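PDB 3HK8: uronate isomerase, which probably interconverts aldo- and keto-hexuronates, such as glucuronate and fructuronate, as a zinc-binding member of the amidohydrolase superfamily. Local coordinates for residues L45-Y50 against E73-I78; D129-L134 against R357-L362; D139-N144 against H166-L171. All coordinates share one frame; numbering follows the deposited sequence.

Contact 1 of 3, residues L45-Y50 against E73-I78; sequences LLTYHY and EQADLI. With HDL (D-arabinohydroxamic acid), chain C; CO3 (carbonate ion), chain D.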
loop_
_atom_site.group_PDB
_atom_site.type_symbol
_atom_site.label_atom_id
_atom_site.label_comp_id
_atom_site.label_asym_id
_atom_site.label_seq_id
_atom_site.Cartn_x
_atom_site.Cartn_y
_atom_site.Cartn_z
ATOM N N LEU A 45 -37.609 -21.374 15.915
ATOM C CA LEU A 45 -37.719 -19.925 15.766
ATOM C C LEU A 45 -36.915 -19.221 16.852
ATOM O O LEU A 45 -36.179 -18.274 16.574
ATOM C CB LEU A 45 -39.181 -19.461 15.868
ATOM C CG LEU A 45 -40.138 -19.697 14.701
ATOM C CD1 LEU A 45 -41.514 -19.095 15.044
ATOM C CD2 LEU A 45 -39.581 -19.037 13.437
ATOM N N LEU A 46 -37.060 -19.692 18.088
ATOM C CA LEU A 46 -36.368 -19.084 19.216
ATOM C C LEU A 46 -34.869 -19.335 19.230
ATOM O O LEU A 46 -34.120 -18.540 19.787
ATOM C CB LEU A 46 -36.995 -19.551 20.538
ATOM C CG LEU A 46 -38.362 -18.933 20.880
ATOM C CD1 LEU A 46 -38.968 -19.624 22.106
ATOM C CD2 LEU A 46 -38.198 -17.429 21.136
ATOM N N THR A 47 -34.424 -20.428 18.615
ATOM C CA THR A 47 -32.999 -20.736 18.586
ATOM C C THR A 47 -32.318 -20.278 17.299
ATOM O O THR A 47 -31.192 -20.669 17.012
ATOM C CB THR A 47 -32.739 -22.250 18.819
ATOM O OG1 THR A 47 -33.521 -23.028 17.911
ATOM C CG2 THR A 47 -33.103 -22.635 20.250
ATOM N N TYR A 48 -33.025 -19.448 16.529
ATOM C CA TYR A 48 -32.508 -18.849 15.289
ATOM C C TYR A 48 -31.194 -18.176 15.717
ATOM O O TYR A 48 -31.143 -17.567 16.782
ATOM C CB TYR A 48 -33.539 -17.819 14.816
ATOM C CG TYR A 48 -33.231 -17.026 13.565
ATOM C CD1 TYR A 48 -32.621 -17.615 12.458
ATOM C CD2 TYR A 48 -33.668 -15.698 13.450
ATOM C CE1 TYR A 48 -32.460 -16.907 11.261
ATOM C CE2 TYR A 48 -33.516 -14.982 12.264
ATOM C CZ TYR A 48 -32.915 -15.590 11.169
ATOM O OH TYR A 48 -32.794 -14.883 9.987
ATOM N N HIS A 49 -30.134 -18.265 14.918
ATOM C CA HIS A 49 -28.872 -17.685 15.374
ATOM C C HIS A 49 -28.904 -16.186 15.651
ATOM O O HIS A 49 -28.101 -15.693 16.439
ATOM C CB HIS A 49 -27.702 -18.075 14.440
ATOM C CG HIS A 49 -27.636 -17.310 13.154
ATOM N ND1 HIS A 49 -27.089 -16.047 13.064
ATOM C CD2 HIS A 49 -27.989 -17.656 11.894
ATOM C CE1 HIS A 49 -27.103 -15.651 11.804
ATOM N NE2 HIS A 49 -27.644 -16.609 11.073
ATOM N N TYR A 50 -29.839 -15.464 15.039
ATOM C CA TYR A 50 -29.948 -14.030 15.296
ATOM C C TYR A 50 -30.261 -13.822 16.780
ATOM O O TYR A 50 -29.813 -12.850 17.384
ATOM C CB TYR A 50 -31.075 -13.391 14.466
ATOM C CG TYR A 50 -30.782 -13.182 12.992
ATOM C CD1 TYR A 50 -30.108 -14.144 12.249
ATOM C CD2 TYR A 50 -31.254 -12.047 12.323
ATOM C CE1 TYR A 50 -29.912 -13.992 10.877
ATOM C CE2 TYR A 50 -31.064 -11.884 10.948
ATOM C CZ TYR A 50 -30.394 -12.865 10.231
ATOM O OH TYR A 50 -30.228 -12.743 8.865
ATOM N N GLU A 73 -34.299 -26.356 26.174
ATOM C CA GLU A 73 -33.706 -25.515 27.208
ATOM C C GLU A 73 -33.171 -24.206 26.628
ATOM O O GLU A 73 -33.306 -23.157 27.241
ATOM C CB GLU A 73 -32.587 -26.283 27.920
ATOM C CG GLU A 73 -33.039 -27.642 28.441
ATOM C CD GLU A 73 -31.913 -28.452 29.059
ATOM O OE1 GLU A 73 -30.895 -28.682 28.373
ATOM O OE2 GLU A 73 -32.052 -28.863 30.233
ATOM N N GLN A 74 -32.563 -24.269 25.450
ATOM C CA GLN A 74 -32.038 -23.064 24.813
ATOM C C GLN A 74 -33.206 -22.120 24.544
ATOM O O GLN A 74 -33.137 -20.929 24.838
ATOM C CB GLN A 74 -31.351 -23.416 23.497
ATOM C CG GLN A 74 -30.210 -24.398 23.649
ATOM C CD GLN A 74 -29.563 -24.741 22.326
ATOM O OE1 GLN A 74 -30.246 -24.884 21.312
ATOM N NE2 GLN A 74 -28.243 -24.893 22.330
ATOM N N ALA A 75 -34.284 -22.678 24.002
ATOM C CA ALA A 75 -35.484 -21.916 23.688
ATOM C C ALA A 75 -36.087 -21.287 24.941
ATOM O O ALA A 75 -36.538 -20.147 24.899
ATOM C CB ALA A 75 -36.509 -22.812 22.999
ATOM N N ASP A 76 -36.103 -22.028 26.051
ATOM C CA ASP A 76 -36.643 -21.499 27.305
ATOM C C ASP A 76 -35.764 -20.362 27.821
ATOM O O ASP A 76 -36.265 -19.376 28.357
ATOM C CB ASP A 76 -36.707 -22.581 28.393
ATOM C CG ASP A 76 -37.778 -23.630 28.130
ATOM O OD1 ASP A 76 -38.907 -23.270 27.731
ATOM O OD2 ASP A 76 -37.487 -24.824 28.347
ATOM N N LEU A 77 -34.449 -20.517 27.683
ATOM C CA LEU A 77 -33.510 -19.488 28.135
ATOM C C LEU A 77 -33.703 -18.198 27.328
ATOM O O LEU A 77 -33.823 -17.114 27.893
ATOM C CB LEU A 77 -32.064 -19.979 27.976
ATOM C CG LEU A 77 -30.987 -18.964 28.383
ATOM C CD1 LEU A 77 -31.095 -18.699 29.881
ATOM C CD2 LEU A 77 -29.604 -19.490 28.030
ATOM N N ILE A 78 -33.745 -18.327 26.008
ATOM C CA ILE A 78 -33.914 -17.172 25.126
ATOM C C ILE A 78 -35.250 -16.470 25.360
ATOM O O ILE A 78 -35.333 -15.238 25.331
ATOM C CB ILE A 78 -33.769 -17.598 23.645
ATOM C CG1 ILE A 78 -32.302 -17.954 23.375
ATOM C CG2 ILE A 78 -34.247 -16.481 22.706
ATOM C CD1 ILE A 78 -32.016 -18.427 21.963
HETATM O O1A HDL C . -26.707 -16.942 2.539
HETATM C C1 HDL C . -25.883 -16.563 3.414
HETATM O O1B HDL C . -24.642 -16.730 3.353
HETATM C C2 HDL C . -26.417 -15.833 4.659
HETATM O O2 HDL C . -27.759 -15.392 4.409
HETATM C C3 HDL C . -26.359 -16.791 5.884
HETATM O O3 HDL C . -27.275 -17.875 5.740
HETATM C C4 HDL C . -26.659 -16.114 7.269
HETATM O O4 HDL C . -26.113 -16.885 8.336
HETATM C C5 HDL C . -28.171 -15.921 7.568
HETATM O O5 HDL C . -28.725 -16.451 8.532
HETATM N N6 HDL C . -28.866 -15.144 6.726
HETATM O O6 HDL C . -28.722 -13.792 6.697
HETATM C C CO3 D . -26.047 -12.677 13.757
HETATM O O1 CO3 D . -25.612 -11.619 14.378
HETATM O O2 CO3 D . -26.827 -13.519 14.380
HETATM O O3 CO3 D . -25.682 -12.911 12.525
#

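Contact 2 of 3, residues D129-L134 against R357-L362; sequences DTVLQL and RVLEQL. With HDL (D-arabinohydroxamic acid), chain C.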
loop_
_atom_site.group_PDB
_atom_site.type_symbol
_atom_site.label_atom_id
_atom_site.label_comp_id
_atom_site.label_asym_id
_atom_site.label_seq_id
_atom_site.Cartn_x
_atom_site.Cartn_y
_atom_site.Cartn_z
ATOM N N ASP A 129 -47.845 -26.184 4.152
ATOM C CA ASP A 129 -49.062 -25.703 3.507
ATOM C C ASP A 129 -49.609 -24.510 4.282
ATOM O O ASP A 129 -50.009 -23.506 3.699
ATOM C CB ASP A 129 -50.134 -26.798 3.458
ATOM C CG ASP A 129 -49.787 -27.914 2.493
ATOM O OD1 ASP A 129 -49.006 -27.667 1.550
ATOM O OD2 ASP A 129 -50.312 -29.034 2.670
ATOM N N THR A 130 -49.625 -24.632 5.601
ATOM C CA THR A 130 -50.128 -23.571 6.463
ATOM C C THR A 130 -49.344 -22.273 6.311
ATOM O O THR A 130 -49.918 -21.222 6.032
ATOM C CB THR A 130 -50.075 -23.996 7.944
ATOM O OG1 THR A 130 -50.895 -25.155 8.130
ATOM C CG2 THR A 130 -50.571 -22.862 8.852
ATOM N N VAL A 131 -48.030 -22.355 6.491
ATOM C CA VAL A 131 -47.174 -21.181 6.398
ATOM C C VAL A 131 -47.177 -20.489 5.038
ATOM O O VAL A 131 -47.324 -19.272 4.974
ATOM C CB VAL A 131 -45.724 -21.534 6.790
ATOM C CG1 VAL A 131 -44.784 -20.393 6.436
ATOM C CG2 VAL A 131 -45.661 -21.821 8.290
ATOM N N LEU A 132 -47.017 -21.243 3.955
ATOM C CA LEU A 132 -47.005 -20.626 2.636
ATOM C C LEU A 132 -48.336 -19.929 2.349
ATOM O O LEU A 132 -48.373 -18.913 1.666
ATOM C CB LEU A 132 -46.706 -21.665 1.555
ATOM C CG LEU A 132 -45.362 -22.402 1.645
ATOM C CD1 LEU A 132 -45.210 -23.311 0.426
ATOM C CD2 LEU A 132 -44.217 -21.413 1.707
ATOM N N GLN A 133 -49.428 -20.473 2.878
ATOM C CA GLN A 133 -50.739 -19.868 2.682
ATOM C C GLN A 133 -50.799 -18.560 3.467
ATOM O O GLN A 133 -51.198 -17.521 2.941
ATOM C CB GLN A 133 -51.837 -20.823 3.162
ATOM C CG GLN A 133 -53.263 -20.339 2.922
ATOM C CD GLN A 133 -53.650 -19.179 3.824
ATOM O OE1 GLN A 133 -53.663 -19.307 5.048
ATOM N NE2 GLN A 133 -53.971 -18.038 3.220
ATOM N N LEU A 134 -50.395 -18.614 4.731
ATOM C CA LEU A 134 -50.400 -17.427 5.581
ATOM C C LEU A 134 -49.475 -16.331 5.054
ATOM O O LEU A 134 -49.851 -15.164 5.019
ATOM C CB LEU A 134 -49.982 -17.793 7.008
ATOM C CG LEU A 134 -50.977 -18.600 7.842
ATOM C CD1 LEU A 134 -50.327 -19.003 9.151
ATOM C CD2 LEU A 134 -52.225 -17.761 8.096
ATOM N N ARG A 357 -34.452 -19.419 7.664
ATOM C CA ARG A 357 -33.751 -20.631 8.075
ATOM C C ARG A 357 -34.760 -21.558 8.737
ATOM O O ARG A 357 -34.573 -22.775 8.773
ATOM C CB ARG A 357 -32.632 -20.294 9.071
ATOM C CG ARG A 357 -31.317 -19.919 8.418
ATOM C CD ARG A 357 -30.377 -19.304 9.423
ATOM N NE ARG A 357 -29.037 -19.114 8.882
ATOM C CZ ARG A 357 -28.123 -20.076 8.770
ATOM N NH1 ARG A 357 -28.397 -21.314 9.162
ATOM N NH2 ARG A 357 -26.924 -19.793 8.276
ATOM N N VAL A 358 -35.823 -20.962 9.269
ATOM C CA VAL A 358 -36.887 -21.705 9.925
ATOM C C VAL A 358 -38.193 -21.385 9.191
ATOM O O VAL A 358 -38.540 -20.216 9.000
ATOM C CB VAL A 358 -37.002 -21.304 11.417
ATOM C CG1 VAL A 358 -38.038 -22.173 12.122
ATOM C CG2 VAL A 358 -35.636 -21.438 12.086
ATOM N N LEU A 359 -38.904 -22.432 8.785
ATOM C CA LEU A 359 -40.149 -22.303 8.035
ATOM C C LEU A 359 -41.075 -21.148 8.415
ATOM O O LEU A 359 -41.441 -20.352 7.554
ATOM C CB LEU A 359 -40.931 -23.616 8.104
ATOM C CG LEU A 359 -42.280 -23.643 7.374
ATOM C CD1 LEU A 359 -42.063 -23.393 5.883
ATOM C CD2 LEU A 359 -42.959 -24.989 7.594
ATOM N N GLU A 360 -41.459 -21.055 9.689
ATOM C CA GLU A 360 -42.377 -20.002 10.129
ATOM C C GLU A 360 -41.901 -18.563 9.919
ATOM O O GLU A 360 -42.710 -17.639 9.923
ATOM C CB GLU A 360 -42.730 -20.175 11.609
ATOM C CG GLU A 360 -43.551 -21.410 11.954
ATOM C CD GLU A 360 -42.741 -22.697 11.910
ATOM O OE1 GLU A 360 -41.490 -22.626 11.980
ATOM O OE2 GLU A 360 -43.366 -23.778 11.823
ATOM N N GLN A 361 -40.598 -18.366 9.745
ATOM C CA GLN A 361 -40.075 -17.022 9.551
ATOM C C GLN A 361 -40.653 -16.337 8.317
ATOM O O GLN A 361 -40.682 -15.115 8.249
ATOM C CB GLN A 361 -38.553 -17.051 9.470
ATOM C CG GLN A 361 -37.921 -17.617 10.716
ATOM C CD GLN A 361 -36.419 -17.629 10.639
ATOM O OE1 GLN A 361 -35.845 -17.872 9.575
ATOM N NE2 GLN A 361 -35.765 -17.385 11.771
ATOM N N LEU A 362 -41.118 -17.124 7.349
ATOM C CA LEU A 362 -41.705 -16.560 6.138
ATOM C C LEU A 362 -42.849 -15.618 6.506
ATOM O O LEU A 362 -43.111 -14.639 5.813
ATOM C CB LEU A 362 -42.238 -17.667 5.231
ATOM C CG LEU A 362 -41.193 -18.542 4.542
ATOM C CD1 LEU A 362 -41.890 -19.650 3.749
ATOM C CD2 LEU A 362 -40.333 -17.666 3.628
HETATM O O1A HDL C . -26.707 -16.942 2.539
HETATM C C1 HDL C . -25.883 -16.563 3.414
HETATM O O1B HDL C . -24.642 -16.730 3.353
HETATM C C2 HDL C . -26.417 -15.833 4.659
HETATM O O2 HDL C . -27.759 -15.392 4.409
HETATM C C3 HDL C . -26.359 -16.791 5.884
HETATM O O3 HDL C . -27.275 -17.875 5.740
HETATM C C4 HDL C . -26.659 -16.114 7.269
HETATM O O4 HDL C . -26.113 -16.885 8.336
HETATM C C5 HDL C . -28.171 -15.921 7.568
HETATM O O5 HDL C . -28.725 -16.451 8.532
HETATM N N6 HDL C . -28.866 -15.144 6.726
HETATM O O6 HDL C . -28.722 -13.792 6.697
#

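Contact 3 of 3, residues D139-N144 against H166-L171; sequences DVVMTN and HAALRL. With HDL (D-arabinohydroxamic acid), chain C.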
loop_
_atom_site.group_PDB
_atom_site.type_symbol
_atom_site.label_atom_id
_atom_site.label_comp_id
_atom_site.label_asym_id
_atom_site.label_seq_id
_atom_site.Cartn_x
_atom_site.Cartn_y
_atom_site.Cartn_z
ATOM N N ASP A 139 -43.627 -19.372 -4.327
ATOM C CA ASP A 139 -42.386 -20.040 -4.699
ATOM C C ASP A 139 -41.246 -19.720 -3.742
ATOM O O ASP A 139 -41.026 -18.563 -3.370
ATOM C CB ASP A 139 -41.992 -19.634 -6.124
ATOM C CG ASP A 139 -43.030 -20.049 -7.150
ATOM O OD1 ASP A 139 -42.950 -21.195 -7.659
ATOM O OD2 ASP A 139 -43.940 -19.236 -7.428
ATOM N N VAL A 140 -40.524 -20.762 -3.353
ATOM C CA VAL A 140 -39.398 -20.621 -2.448
ATOM C C VAL A 140 -38.149 -21.099 -3.170
ATOM O O VAL A 140 -38.156 -22.156 -3.806
ATOM C CB VAL A 140 -39.596 -21.474 -1.171
ATOM C CG1 VAL A 140 -38.363 -21.407 -0.295
ATOM C CG2 VAL A 140 -40.817 -20.989 -0.408
ATOM N N VAL A 141 -37.088 -20.305 -3.105
ATOM C CA VAL A 141 -35.828 -20.696 -3.718
ATOM C C VAL A 141 -34.936 -21.158 -2.566
ATOM O O VAL A 141 -34.700 -20.416 -1.615
ATOM C CB VAL A 141 -35.162 -19.525 -4.457
ATOM C CG1 VAL A 141 -33.773 -19.946 -4.966
ATOM C CG2 VAL A 141 -36.043 -19.092 -5.636
ATOM N N MET A 142 -34.471 -22.401 -2.653
ATOM C CA MET A 142 -33.623 -23.008 -1.636
ATOM C C MET A 142 -32.170 -22.626 -1.876
ATOM O O MET A 142 -31.835 -22.019 -2.893
ATOM C CB MET A 142 -33.705 -24.550 -1.707
ATOM C CG MET A 142 -35.093 -25.191 -1.599
ATOM S SD MET A 142 -35.057 -27.041 -1.707
ATOM C CE MET A 142 -34.900 -27.245 -3.412
ATOM N N THR A 143 -31.323 -22.985 -0.920
ATOM C CA THR A 143 -29.878 -22.789 -1.018
ATOM C C THR A 143 -29.393 -24.243 -0.943
ATOM O O THR A 143 -29.472 -24.878 0.115
ATOM C CB THR A 143 -29.293 -22.000 0.174
ATOM O OG1 THR A 143 -29.757 -20.645 0.128
ATOM C CG2 THR A 143 -27.764 -21.997 0.113
ATOM N N ASN A 144 -28.920 -24.773 -2.064
ATOM C CA ASN A 144 -28.483 -26.160 -2.110
ATOM C C ASN A 144 -26.979 -26.299 -2.303
ATOM O O ASN A 144 -26.443 -26.013 -3.371
ATOM C CB ASN A 144 -29.248 -26.873 -3.226
ATOM C CG ASN A 144 -30.749 -26.693 -3.090
ATOM O OD1 ASN A 144 -31.393 -27.332 -2.252
ATOM N ND2 ASN A 144 -31.309 -25.797 -3.888
ATOM N N HIS A 166 -37.692 -24.256 -5.452
ATOM C CA HIS A 166 -36.734 -24.211 -6.549
ATOM C C HIS A 166 -35.309 -24.305 -6.036
ATOM O O HIS A 166 -34.995 -23.841 -4.938
ATOM C CB HIS A 166 -36.923 -22.927 -7.359
ATOM C CG HIS A 166 -38.311 -22.770 -7.892
ATOM N ND1 HIS A 166 -39.330 -22.209 -7.154
ATOM C CD2 HIS A 166 -38.871 -23.193 -9.048
ATOM C CE1 HIS A 166 -40.459 -22.295 -7.831
ATOM N NE2 HIS A 166 -40.210 -22.889 -8.984
ATOM N N ALA A 167 -34.445 -24.900 -6.842
ATOM C CA ALA A 167 -33.056 -25.078 -6.458
ATOM C C ALA A 167 -32.142 -23.938 -6.885
ATOM O O ALA A 167 -32.379 -23.265 -7.885
ATOM C CB ALA A 167 -32.529 -26.400 -7.027
ATOM N N ALA A 168 -31.099 -23.728 -6.091
ATOM C CA ALA A 168 -30.082 -22.724 -6.365
ATOM C C ALA A 168 -28.777 -23.410 -5.961
ATOM O O ALA A 168 -28.641 -23.898 -4.834
ATOM C CB ALA A 168 -30.319 -21.465 -5.531
ATOM N N LEU A 169 -27.829 -23.464 -6.888
ATOM C CA LEU A 169 -26.546 -24.118 -6.647
ATOM C C LEU A 169 -25.559 -23.233 -5.873
ATOM O O LEU A 169 -24.944 -22.333 -6.445
ATOM C CB LEU A 169 -25.946 -24.550 -7.995
ATOM C CG LEU A 169 -24.576 -25.244 -8.032
ATOM C CD1 LEU A 169 -24.580 -26.507 -7.171
ATOM C CD2 LEU A 169 -24.240 -25.588 -9.472
ATOM N N ARG A 170 -25.418 -23.491 -4.572
ATOM C CA ARG A 170 -24.510 -22.722 -3.724
ATOM C C ARG A 170 -23.100 -23.267 -3.899
ATOM O O ARG A 170 -22.882 -24.474 -3.792
ATOM C CB ARG A 170 -24.940 -22.809 -2.257
ATOM C CG ARG A 170 -24.025 -22.042 -1.298
ATOM C CD ARG A 170 -23.940 -20.550 -1.639
ATOM N NE ARG A 170 -25.054 -19.812 -1.069
ATOM C CZ ARG A 170 -24.978 -19.025 0.006
ATOM N NH1 ARG A 170 -23.826 -18.846 0.640
ATOM N NH2 ARG A 170 -26.077 -18.444 0.470
ATOM N N LEU A 171 -22.138 -22.379 -4.140
ATOM C CA LEU A 171 -20.766 -22.811 -4.392
ATOM C C LEU A 171 -19.634 -22.317 -3.484
ATOM O O LEU A 171 -18.463 -22.408 -3.863
ATOM C CB LEU A 171 -20.422 -22.468 -5.842
ATOM C CG LEU A 171 -21.334 -23.155 -6.865
ATOM C CD1 LEU A 171 -21.125 -22.547 -8.238
ATOM C CD2 LEU A 171 -21.048 -24.653 -6.871
HETATM O O1A HDL C . -26.707 -16.942 2.539
HETATM C C1 HDL C . -25.883 -16.563 3.414
HETATM O O1B HDL C . -24.642 -16.730 3.353
HETATM C C2 HDL C . -26.417 -15.833 4.659
HETATM O O2 HDL C . -27.759 -15.392 4.409
HETATM C C3 HDL C . -26.359 -16.791 5.884
HETATM O O3 HDL C . -27.275 -17.875 5.740
HETATM C C4 HDL C . -26.659 -16.114 7.269
HETATM O O4 HDL C . -26.113 -16.885 8.336
HETATM C C5 HDL C . -28.171 -15.921 7.568
HETATM O O5 HDL C . -28.725 -16.451 8.532
HETATM N N6 HDL C . -28.866 -15.144 6.726
HETATM O O6 HDL C . -28.722 -13.792 6.697
HETATM O O HOH W 1 -27.592 -19.075 -2.005
#

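Contact 1 of 3, residues L45-Y50 against E73-I78
Leu-46 lies against the flank of helix 71-84 that carries Ala-75 and Ile-78. Its CB meets the Ala-75 methyl at 4.1 Å, and CD1 reaches past that methyl to the backbone, stopping 3.7 Å from Ala-75 O. A small residue suits position 75, because the two backbones come closest here. Ile-78 fits tightly beside them: with chi2 near 178° its chain extends, and CD1 ends only 3.0 Å from Leu-46 O, a methyl set against a carbonyl at the end of helix 42-46. Thr-47 crosses Gln-74 at about a right angle, its CG2 lying 3.8 Å from Gln-74 CB. Its chi1 of 52° leaves CG2 anti to the carbonyl carbon, against helix 71-84, and OG1 for Asp-43 O one turn back; Gln-74 NE2 likewise bonds elsewhere, to Phe-66 O.

No hydrogen bond joins the two segments, and the fit rests on methyl groups laid against one another and against backbone carbonyls. Thr-47 leaves helical geometry and Tyr-48 is the N-cap of helix 49-55, giving a helix-break-helix element in the helical part of the chain outside the barrel expected of an amidohydrolase.

Beyond the break, the chain carries its polar rings to the bound D-arabinohydroxamic acid (HDL). The His-49 imidazole meets it edge-on, NE2 donating to HDL O5 at 2.8 Å, while ND1 on the same ring donates to a carbonate oxygen, CO3 O2, at 2.9 Å. Tyr-50 CD1 lies 3.4 Å above one face of that imidazole, and its phenol OH donates to HDL O6 at 2.8 Å. Arg-314 of the second subunit bonds both Tyr-50 O and the carbonate.

Contact 2 of 3, residues D129-L134 against R357-L362
Val-131 is the apolar knuckle that helix 124-135 presses onto the turn 358-361. At its root, CB lies over Leu-359 CG. From there the side chain forks. CG1, anti to the backbone N (chi1 169°), reaches the backbone of the turn, 3.5 Å from Leu-359 O, and also meets Leu-362 CB at 3.9 Å. CG2 takes the other side, 3.9 Å from Leu-359 CG, and brushes the backbone at Glu-360. A beta-branched residue suits this place because its two methyls divide the work without a long, flexible chain. Val-131 and Leu-359 slide past one another in opposite directions, whereas Leu-362 crosses the valine at about a right angle. One residue on, Leu-132 starts off to the flank but sends CD2 to within 3.6 Å of Leu-362 CD1.

The turn is type I and is held from within by Gln-361. Its OE1 accepts two backbone N-H groups, Arg-357 N at 2.8 Å and Val-358 N, both arriving from the same face of the amide plane; the second stands well above that plane. This double grip fixes the chain where Arg-357 departs. The arginine, extended from CG to NE, offers the edge of its guanidinium to D-arabinohydroxamic acid (HDL): NE donates to HDL O5 at 2.7 Å, and NH2 donates to HDL O4 at 3.0 Å.

The side chain of Leu-362 is about 12 Å from a bound zinc ion, and Asp-355, a zinc ligand, precedes the turn. Around the contact, helix 42-46 packs on Val-358, Glu-360 and Gln-361, helix 112-120 adds Phe-119 against Glu-360, and helix 361-386 runs on from the turn.

Contact 3 of 3, residues D139-N144 against H166-L171
Val-141 and His-166 form a parallel bridge in which the histidine backbone spends both its polar groups on the other segment. His-166 N donates to Val-140 O at 2.7 Å, and His-166 O accepts Met-142 N at 2.8 Å, both nearly along the C=O axis. These strands, with helix 149-157 between them, make a beta-alpha-beta crossover. Farther on, Asn-144 N donates to Ala-168 O at 2.9 Å, while Asn-144 O takes Arg-170 N from 46° above its carbonyl plane, so the asparagine backbone is satisfied at both ends.

Alanine suits position 168 because its methyl already lies 3.8 Å from Val-141 CG1 and close to Met-142 O. Thr-143 lays its methyl, CG2, against NE and CB of Arg-170, and its OG1 bonds chiefly to Thr-27 O beside the zinc ligands His-26 and His-28.

Arg-170 bends at chi2 (59°) and chi3 (84°), which carries its guanidinium to the ligand, D-arabinohydroxamic acid (HDL). NH2 donates to the carboxylate oxygen HDL O1A at 2.6 Å, edge-on; NE donates a hydrogen bond to a water at 2.8 Å; NH1 forms a salt bridge with Asp-172. A leucine here would probably cost the HDL carboxylate this N-H donor and its positive charge, and leave Asp-172 without this salt bridge. The bond from Arg-170 N to Asn-144 O ties down the backbone of an arginine whose hydrogen bond to HDL is consistent with recognition of the carboxylate of a uronate substrate.

From the N terminus, contact 1 comes first, closing a short, largely helical loop that ties helix 42-46 and the start of helix 49-55 to helix 71-84. It is complete before the others begin. Contact 2 then opens on helix 124-135 and waits more than two hundred residues for its partner at the head of helix 361-386. Within that long span, contact 3 opens and closes, joining strand 137-141 and its continuation to 166-171. Contacts 1 and 2 touch where Tyr-48 packs on Gln-361, and contacts 2 and 3 where Leu-132 meets Val-140. Contacts 1 and 3 stay apart, yet all three segment pairs send a side chain to the same bound hydroxamate.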